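Manganese-containing pseudocatalase (Thermus thermophilus, PDB 2V8T) breaks hydrogen peroxide down to water and dioxygen as a catalase, using a pair of manganese ions bound in each subunit. Local coordinates at the interface of chains A and B and the interface of chains A and C. Numbering follows the deposited sequence. Chains: chain A/B/C, Manganese-containing pseudocatalase.

Contact 1 joins chain A to chain B across a two-fold axis, and contact 2 joins chain A to chain C by different residues; their C-alpha centres lie about 29 Å apart. No residue is common to both. In contact 1 helix 57-85 meets its own copy, with helix 36-49 and strand 2-4 flanking it. In contact 2 the turn after helix 144-166 meets the 99-105 segment of the neighbour. Contact 1 thus lies directly on metal-bearing helices, whereas contact 2 touches the end of one and the turn that follows. Using separate surfaces of chain A, the two may help to build the six-chain deposited assembly.

Contact 1: the interface of chains A and B. Residues chain A 2, 40-41, 44, 71, 74; chain B 2, 40-41, 44, 71, 74.
A:Leu71 and B:Phe2 make the tightest sound contact, repeated by the two-fold as B:Leu71 on A:Phe2. The leucine crosses the phenylalanine at about a right angle and comes from above the ring plane onto the rim at CG and CD1, not over the ring centre: A:Leu71 CB sits 3.5 Å from B:Phe2 CD1, while A:Leu71 CD1 covers the root of the ring, 3.7 Å from B:Phe2 CB. With CG anti to the carbonyl carbon (chi1 -72° in A:Leu71) the branch point faces the partner, and chi2 (166°) parts the methyls. CD1 goes to the aromatic ring and CD2 to the axis, where A:Leu71 CD2 and B:Leu71 CD2 meet tip to tip at 3.7 Å.

The methionines continue the apolar patch. A:Met41 and B:Met41 point at each other end on, each chain bent at chi2, but their terminal methyls are modelled too close together to be believed as drawn, so their exact placement is doubtful. Farther from the axis, A:Ile74 CD1 lies 4.4 Å from B:Met44 CG, a looser contact.

No nitrogen or oxygen on one side of this patch comes within bonding distance of the other; the union here rests on apolar fit. It ties together helices 36-49 and 57-85 of both subunits. Leu71 and Ile74 directly follow the manganese ligands Glu70 and His73 in sequence, so this apolar seam probably helps to steady the helices that hold the metal pair.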
ATOM      1  N   PHE A   2       3.012  -3.631 -30.727  1.00  7.19           N
ATOM      2  CA  PHE A   2       2.692  -2.233 -30.857  1.00  7.43           C
ATOM      3  C   PHE A   2       3.758  -1.480 -31.628  1.00  7.25           C
ATOM      4  O   PHE A   2       4.935  -1.890 -31.659  1.00  8.28           O
ATOM      5  CB  PHE A   2       2.522  -1.592 -29.455  1.00  7.64           C
ATOM      6  CG  PHE A   2       1.352  -2.178 -28.710  1.00  8.08           C
ATOM      7  CD1 PHE A   2       1.447  -3.388 -28.033  1.00  8.29           C
ATOM      8  CD2 PHE A   2       0.095  -1.534 -28.763  1.00  8.47           C
ATOM      9  CE1 PHE A   2       0.321  -3.945 -27.408  1.00  9.07           C
ATOM     10  CE2 PHE A   2      -1.002  -2.057 -28.127  1.00  8.89           C
ATOM     11  CZ  PHE A   2      -0.882  -3.279 -27.467  1.00  9.29           C
ATOM     12  N   LEU A  40      -6.377   2.913 -19.734  1.00  6.31           N
ATOM     13  CA  LEU A  40      -5.398   2.159 -20.508  1.00  6.34           C
ATOM     14  C   LEU A  40      -5.294   0.742 -20.017  1.00  6.26           C
ATOM     15  O   LEU A  40      -5.399  -0.228 -20.794  1.00  6.62           O
ATOM     16  CB  LEU A  40      -4.039   2.837 -20.415  1.00  6.34           C
ATOM     17  CG  LEU A  40      -2.878   2.018 -20.946  1.00  6.71           C
ATOM     18  CD1 LEU A  40      -3.030   1.681 -22.417  1.00  7.42           C
ATOM     19  CD2 LEU A  40      -1.562   2.764 -20.669  1.00  7.54           C
ATOM     20  N   MET A  41      -4.959   0.551 -18.726  1.00  6.17           N
ATOM     21  CA  MET A  41      -4.593  -0.778 -18.284  1.00  6.21           C
ATOM     22  C   MET A  41      -5.808  -1.690 -18.161  1.00  6.14           C
ATOM     23  O   MET A  41      -5.699  -2.909 -18.376  1.00  6.45           O
ATOM     24  CB  MET A  41      -3.827  -0.662 -16.970  0.50  6.46           C
ATOM     25  CG  MET A  41      -2.433   0.003 -17.140  0.50  8.30           C
ATOM     26  SD  MET A  41      -1.213  -1.170 -17.851  0.50 11.35           S
ATOM     27  CE  MET A  41       0.045  -0.100 -18.584  0.50 12.78           C
ATOM     28  N   MET A  44      -6.316  -2.706 -21.809  1.00  6.49           N
ATOM     29  CA  MET A  44      -5.193  -3.511 -22.261  1.00  6.82           C
ATOM     30  C   MET A  44      -5.330  -4.922 -21.722  1.00  6.49           C
ATOM     31  O   MET A  44      -5.266  -5.909 -22.472  1.00  6.77           O
ATOM     32  CB  MET A  44      -3.890  -2.889 -21.844  1.00  7.53           C
ATOM     33  CG  MET A  44      -2.729  -3.415 -22.507  1.00 10.53           C
ATOM     34  SD  MET A  44      -2.676  -3.203 -24.302  1.00 12.49           S
ATOM     35  CE  MET A  44      -2.452  -1.757 -24.394  1.00 14.38           C
ATOM     36  N   LEU A  71      -3.128   4.570 -24.816  1.00  6.38           N
ATOM     37  CA  LEU A  71      -1.671   4.765 -24.734  1.00  6.69           C
ATOM     38  C   LEU A  71      -1.307   6.204 -25.058  1.00  6.72           C
ATOM     39  O   LEU A  71      -0.436   6.814 -24.428  1.00  7.50           O
ATOM     40  CB  LEU A  71      -0.929   3.815 -25.702  1.00  7.10           C
ATOM     41  CG  LEU A  71      -0.900   2.350 -25.315  1.00  7.28           C
ATOM     42  CD1 LEU A  71      -0.458   1.501 -26.518  1.00  8.38           C
ATOM     43  CD2 LEU A  71       0.037   2.120 -24.146  1.00  8.24           C
ATOM     44  N   ILE A  74      -2.213   8.550 -21.999  1.00  6.67           N
ATOM     45  CA  ILE A  74      -1.217   8.716 -20.938  1.00  6.59           C
ATOM     46  C   ILE A  74      -0.116   9.633 -21.429  1.00  6.60           C
ATOM     47  O   ILE A  74       0.412  10.465 -20.683  1.00  6.84           O
ATOM     48  CB  ILE A  74      -0.679   7.394 -20.320  1.00  7.04           C
ATOM     49  CG1 ILE A  74       0.077   6.499 -21.273  1.00  7.21           C
ATOM     50  CG2 ILE A  74      -1.803   6.641 -19.622  1.00  8.42           C
ATOM     51  CD1 ILE A  74       0.957   5.454 -20.553  1.00  7.80           C
TER
ATOM     52  N   PHE B   2       0.291   5.600 -30.607  1.00  7.07           N
ATOM     53  CA  PHE B   2       0.631   4.222 -30.804  1.00  7.23           C
ATOM     54  C   PHE B   2      -0.327   3.536 -31.761  1.00  7.39           C
ATOM     55  O   PHE B   2      -1.501   3.943 -31.890  1.00  8.28           O
ATOM     56  CB  PHE B   2       0.649   3.479 -29.445  1.00  7.35           C
ATOM     57  CG  PHE B   2       1.727   4.009 -28.537  1.00  7.63           C
ATOM     58  CD1 PHE B   2       1.530   5.157 -27.772  1.00  8.08           C
ATOM     59  CD2 PHE B   2       2.969   3.367 -28.473  1.00  8.16           C
ATOM     60  CE1 PHE B   2       2.576   5.663 -26.980  1.00  8.97           C
ATOM     61  CE2 PHE B   2       3.987   3.849 -27.671  1.00  9.02           C
ATOM     62  CZ  PHE B   2       3.802   5.008 -26.950  1.00  9.31           C
ATOM     63  N   LEU B  40       8.473  -1.776 -19.041  1.00  6.44           N
ATOM     64  CA  LEU B  40       7.583  -0.964 -19.866  1.00  6.26           C
ATOM     65  C   LEU B  40       7.416   0.443 -19.300  1.00  6.25           C
ATOM     66  O   LEU B  40       7.600   1.441 -19.985  1.00  6.41           O
ATOM     67  CB  LEU B  40       6.211  -1.630 -19.972  1.00  6.52           C
ATOM     68  CG  LEU B  40       5.098  -0.752 -20.562  1.00  6.75           C
ATOM     69  CD1 LEU B  40       5.424  -0.314 -21.991  1.00  7.53           C
ATOM     70  CD2 LEU B  40       3.770  -1.527 -20.495  1.00  7.64           C
ATOM     71  N   MET B  41       6.941   0.533 -18.038  1.00  6.12           N
ATOM     72  CA  MET B  41       6.533   1.841 -17.543  1.00  6.22           C
ATOM     73  C   MET B  41       7.709   2.739 -17.239  1.00  5.94           C
ATOM     74  O   MET B  41       7.639   3.962 -17.385  1.00  6.39           O
ATOM     75  CB  MET B  41       5.566   1.688 -16.370  1.00  6.75           C
ATOM     76  CG  MET B  41       4.231   1.093 -16.787  1.00  7.85           C
ATOM     77  SD  MET B  41       3.291   2.238 -17.830  1.00 14.19           S
ATOM     78  CE  MET B  41       1.968   1.252 -18.375  0.50 12.70           C
ATOM     79  N   MET B  44       8.638   3.962 -20.724  1.00  6.34           N
ATOM     80  CA  MET B  44       7.577   4.799 -21.258  1.00  6.76           C
ATOM     81  C   MET B  44       7.624   6.189 -20.617  1.00  6.05           C
ATOM     82  O   MET B  44       7.622   7.204 -21.306  1.00  6.57           O
ATOM     83  CB  MET B  44       6.216   4.145 -21.056  1.00  7.55           C
ATOM     84  CG  MET B  44       5.125   4.735 -21.818  1.00  9.22           C
ATOM     85  SD  MET B  44       5.298   4.721 -23.609  1.00 10.89           S
ATOM     86  CE  MET B  44       5.058   3.156 -23.911  1.00 14.52           C
ATOM     87  N   LEU B  71       5.797  -3.046 -24.546  1.00  6.68           N
ATOM     88  CA  LEU B  71       4.323  -3.227 -24.653  1.00  6.92           C
ATOM     89  C   LEU B  71       4.007  -4.628 -25.127  1.00  7.06           C
ATOM     90  O   LEU B  71       3.071  -5.275 -24.632  1.00  7.90           O
ATOM     91  CB  LEU B  71       3.716  -2.212 -25.632  1.00  7.21           C
ATOM     92  CG  LEU B  71       3.628  -0.765 -25.154  1.00  7.28           C
ATOM     93  CD1 LEU B  71       3.313   0.156 -26.314  1.00  8.43           C
ATOM     94  CD2 LEU B  71       2.558  -0.623 -24.079  1.00  8.53           C
ATOM     95  N   ILE B  74       4.587  -7.202 -22.167  1.00  7.10           N
ATOM     96  CA  ILE B  74       3.473  -7.437 -21.223  1.00  6.99           C
ATOM     97  C   ILE B  74       2.413  -8.312 -21.891  1.00  6.64           C
ATOM     98  O   ILE B  74       1.835  -9.195 -21.269  1.00  7.04           O
ATOM     99  CB  ILE B  74       2.875  -6.159 -20.586  1.00  7.14           C
ATOM    100  CG1 ILE B  74       2.211  -5.195 -21.546  1.00  7.73           C
ATOM    101  CG2 ILE B  74       3.906  -5.452 -19.710  1.00  8.98           C
ATOM    102  CD1 ILE B  74       1.263  -4.205 -20.852  1.00  8.35           C
TER

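Contact 2: the interface of chains A and C. Residues chain A 164, 166-169; chain C 99, 102-105.
The backbone oxygen of A:Glu167 accepts a hydrogen bond from the amide N of C:Leu104, with A:Glu167 O and C:Leu104 N 2.9 Å apart. The bond is noticeably bent, 138° at the hydrogen, and the donor stands above the carbonyl plane, 41° out of it. This bond holds the oxygen within the turn formed by C:Thr102, C:Pro103 and C:Leu104, where the methyl of C:Thr102 also lies close to it.

The CB and CG methylenes of A:Glu167 pack against the prolines and the CD1 methyl of C:Leu104. Extended beyond CG (chi2 -178°), the side chain runs alongside C:Pro99, pointing the same way, with A:Glu167 CG 3.8 Å from C:Pro99 CB. Its carboxylate comes against proline carbons: A:Glu167 OE2 is 3.4 Å from C:Pro99 CB and 3.5 Å from C:Pro103 CG. The other carboxylate oxygen, A:Glu167 OE1, faces the methyl C:Leu104 CD1 at 3.7 Å. Both carboxylate oxygens therefore lie against carbon atoms of chain C.

A:Met168 approaches C:Leu104 at a slant, A:Met168 CG resting 3.7 Å from C:Leu104 CB. From the helix end, the tyrosine ring carbon A:Tyr166 CE1 comes to 3.6 Å from C:Pro99 O, a backbone carbonyl oxygen.

In chain A, residues 167-169 form part of the link between helices 144-166 and 172-200, which carry the manganese ligands Glu155 and His188. In chain C, the contact spans the turn joining the short 3-10 helices 99-101 and 105-109, outside the long helices that surround the metals.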
ATOM      1  N   ARG A 164     -13.795  18.151 -13.101  1.00  6.75           N
ATOM      2  CA  ARG A 164     -13.438  18.826 -11.844  1.00  6.94           C
ATOM      3  C   ARG A 164     -12.039  19.435 -11.908  1.00  6.93           C
ATOM      4  O   ARG A 164     -11.835  20.560 -11.471  1.00  7.67           O
ATOM      5  CB  ARG A 164     -13.570  17.843 -10.680  1.00  7.10           C
ATOM      6  CG  ARG A 164     -15.031  17.496 -10.409  1.00  7.41           C
ATOM      7  CD  ARG A 164     -15.166  16.285  -9.482  1.00  7.43           C
ATOM      8  NE  ARG A 164     -16.580  16.042  -9.208  1.00  7.94           N
ATOM      9  CZ  ARG A 164     -17.022  15.040  -8.455  1.00  7.42           C
ATOM     10  NH1 ARG A 164     -16.218  14.088  -8.046  1.00  8.92           N
ATOM     11  NH2 ARG A 164     -18.319  14.981  -8.201  1.00  9.26           N
ATOM     12  N   TYR A 166     -10.568  20.442 -14.654  1.00  7.36           N
ATOM     13  CA  TYR A 166     -10.745  21.585 -15.532  1.00  7.58           C
ATOM     14  C   TYR A 166     -11.165  22.815 -14.758  1.00  7.86           C
ATOM     15  O   TYR A 166     -10.726  23.942 -14.999  1.00  9.03           O
ATOM     16  CB  TYR A 166     -11.790  21.241 -16.612  1.00  8.17           C
ATOM     17  CG  TYR A 166     -12.034  22.358 -17.579  1.00  8.33           C
ATOM     18  CD1 TYR A 166     -12.986  23.308 -17.319  1.00 10.25           C
ATOM     19  CD2 TYR A 166     -11.354  22.436 -18.803  1.00  8.75           C
ATOM     20  CE1 TYR A 166     -13.228  24.339 -18.211  1.00 11.22           C
ATOM     21  CE2 TYR A 166     -11.587  23.441 -19.702  1.00  9.40           C
ATOM     22  CZ  TYR A 166     -12.531  24.410 -19.384  1.00 10.62           C
ATOM     23  OH  TYR A 166     -12.823  25.456 -20.256  1.00 13.05           O
ATOM     24  N   GLU A 167     -12.088  22.618 -13.798  1.00  7.59           N
ATOM     25  CA  GLU A 167     -12.608  23.693 -12.982  1.00  7.95           C
ATOM     26  C   GLU A 167     -11.625  24.233 -11.943  1.00  8.25           C
ATOM     27  O   GLU A 167     -11.905  25.265 -11.313  1.00  8.75           O
ATOM     28  CB  GLU A 167     -13.899  23.244 -12.306  1.00  8.35           C
ATOM     29  CG  GLU A 167     -15.036  23.035 -13.313  1.00  8.26           C
ATOM     30  CD  GLU A 167     -16.281  22.642 -12.601  1.00  8.68           C
ATOM     31  OE1 GLU A 167     -16.150  21.570 -11.880  1.00  9.66           O
ATOM     32  OE2 GLU A 167     -17.339  23.251 -12.679  1.00 10.32           O
ATOM     33  N   MET A 168     -10.480  23.543 -11.760  1.00  8.41           N
ATOM     34  CA  MET A 168      -9.428  23.967 -10.859  1.00  8.99           C
ATOM     35  C   MET A 168      -8.307  24.729 -11.573  1.00  9.73           C
ATOM     36  O   MET A 168      -7.556  25.428 -10.897  1.00 12.11           O
ATOM     37  CB  MET A 168      -8.834  22.720 -10.130  0.50  9.64           C
ATOM     38  CG  MET A 168      -9.834  21.988  -9.263  0.50  9.00           C
ATOM     39  SD  MET A 168      -9.284  20.306  -8.740  0.50  9.44           S
ATOM     40  CE  MET A 168      -7.811  20.714  -7.710  0.50 10.44           C
ATOM     41  N   THR A 169      -8.113  24.479 -12.859  1.00 11.13           N
ATOM     42  CA  THR A 169      -6.894  24.871 -13.561  1.00 12.71           C
ATOM     43  C   THR A 169      -7.303  25.790 -14.706  1.00 13.34           C
ATOM     44  O   THR A 169      -7.995  25.359 -15.596  1.00 18.82           O
ATOM     45  CB  THR A 169      -6.071  23.624 -14.091  1.00 14.17           C
ATOM     46  OG1 THR A 169      -6.883  22.826 -14.941  1.00 17.78           O
ATOM     47  CG2 THR A 169      -5.516  22.788 -12.887  1.00 16.08           C
TER
ATOM     48  N   PRO C  99     -18.618  26.282 -15.350  1.00 13.09           N
ATOM     49  CA  PRO C  99     -17.341  25.543 -15.264  1.00 13.03           C
ATOM     50  C   PRO C  99     -16.198  26.197 -15.954  1.00 13.35           C
ATOM     51  O   PRO C  99     -15.037  25.931 -15.575  1.00 18.12           O
ATOM     52  CB  PRO C  99     -17.628  24.189 -15.891  1.00 16.28           C
ATOM     53  CG  PRO C  99     -19.027  24.034 -15.635  1.00 19.65           C
ATOM     54  CD  PRO C  99     -19.711  25.427 -15.803  1.00 18.92           C
ATOM     55  N   THR C 102     -13.434  28.577 -13.834  1.00 12.93           N
ATOM     56  CA  THR C 102     -12.586  28.020 -12.775  1.00 12.86           C
ATOM     57  C   THR C 102     -13.191  28.155 -11.357  1.00 11.17           C
ATOM     58  O   THR C 102     -12.555  28.645 -10.395  1.00 12.51           O
ATOM     59  CB  THR C 102     -11.173  28.653 -12.855  0.50 14.83           C
ATOM     60  OG1 THR C 102     -10.980  29.110 -14.225  0.50 16.66           O
ATOM     61  CG2 THR C 102     -10.095  27.603 -12.476  0.50 14.20           C
ATOM     62  N   PRO C 103     -14.374  27.620 -11.192  1.00  9.67           N
ATOM     63  CA  PRO C 103     -15.052  27.773  -9.891  1.00 10.22           C
ATOM     64  C   PRO C 103     -14.412  26.968  -8.766  1.00  9.76           C
ATOM     65  O   PRO C 103     -14.710  27.228  -7.601  1.00 11.07           O
ATOM     66  CB  PRO C 103     -16.482  27.320 -10.174  1.00 10.73           C
ATOM     67  CG  PRO C 103     -16.325  26.325 -11.321  1.00  9.99           C
ATOM     68  CD  PRO C 103     -15.237  26.954 -12.195  1.00 10.17           C
ATOM     69  N   LEU C 104     -13.563  25.998  -9.105  1.00  8.79           N
ATOM     70  CA  LEU C 104     -12.818  25.224  -8.121  1.00  8.51           C
ATOM     71  C   LEU C 104     -11.354  25.683  -8.051  1.00  8.78           C
ATOM     72  O   LEU C 104     -10.506  24.944  -7.537  1.00  8.61           O
ATOM     73  CB  LEU C 104     -12.912  23.734  -8.363  1.00  8.59           C
ATOM     74  CG  LEU C 104     -14.330  23.146  -8.323  1.00  9.44           C
ATOM     75  CD1 LEU C 104     -14.261  21.642  -8.663  1.00 10.07           C
ATOM     76  CD2 LEU C 104     -15.030  23.376  -7.003  1.00 10.64           C
ATOM     77  N   GLY C 105     -11.042  26.894  -8.515  1.00  9.21           N
ATOM     78  CA  GLY C 105      -9.652  27.306  -8.538  1.00  9.18           C
ATOM     79  C   GLY C 105      -8.970  27.232  -7.188  1.00  9.24           C
ATOM     80  O   GLY C 105      -7.775  26.835  -7.104  1.00  9.52           O
TER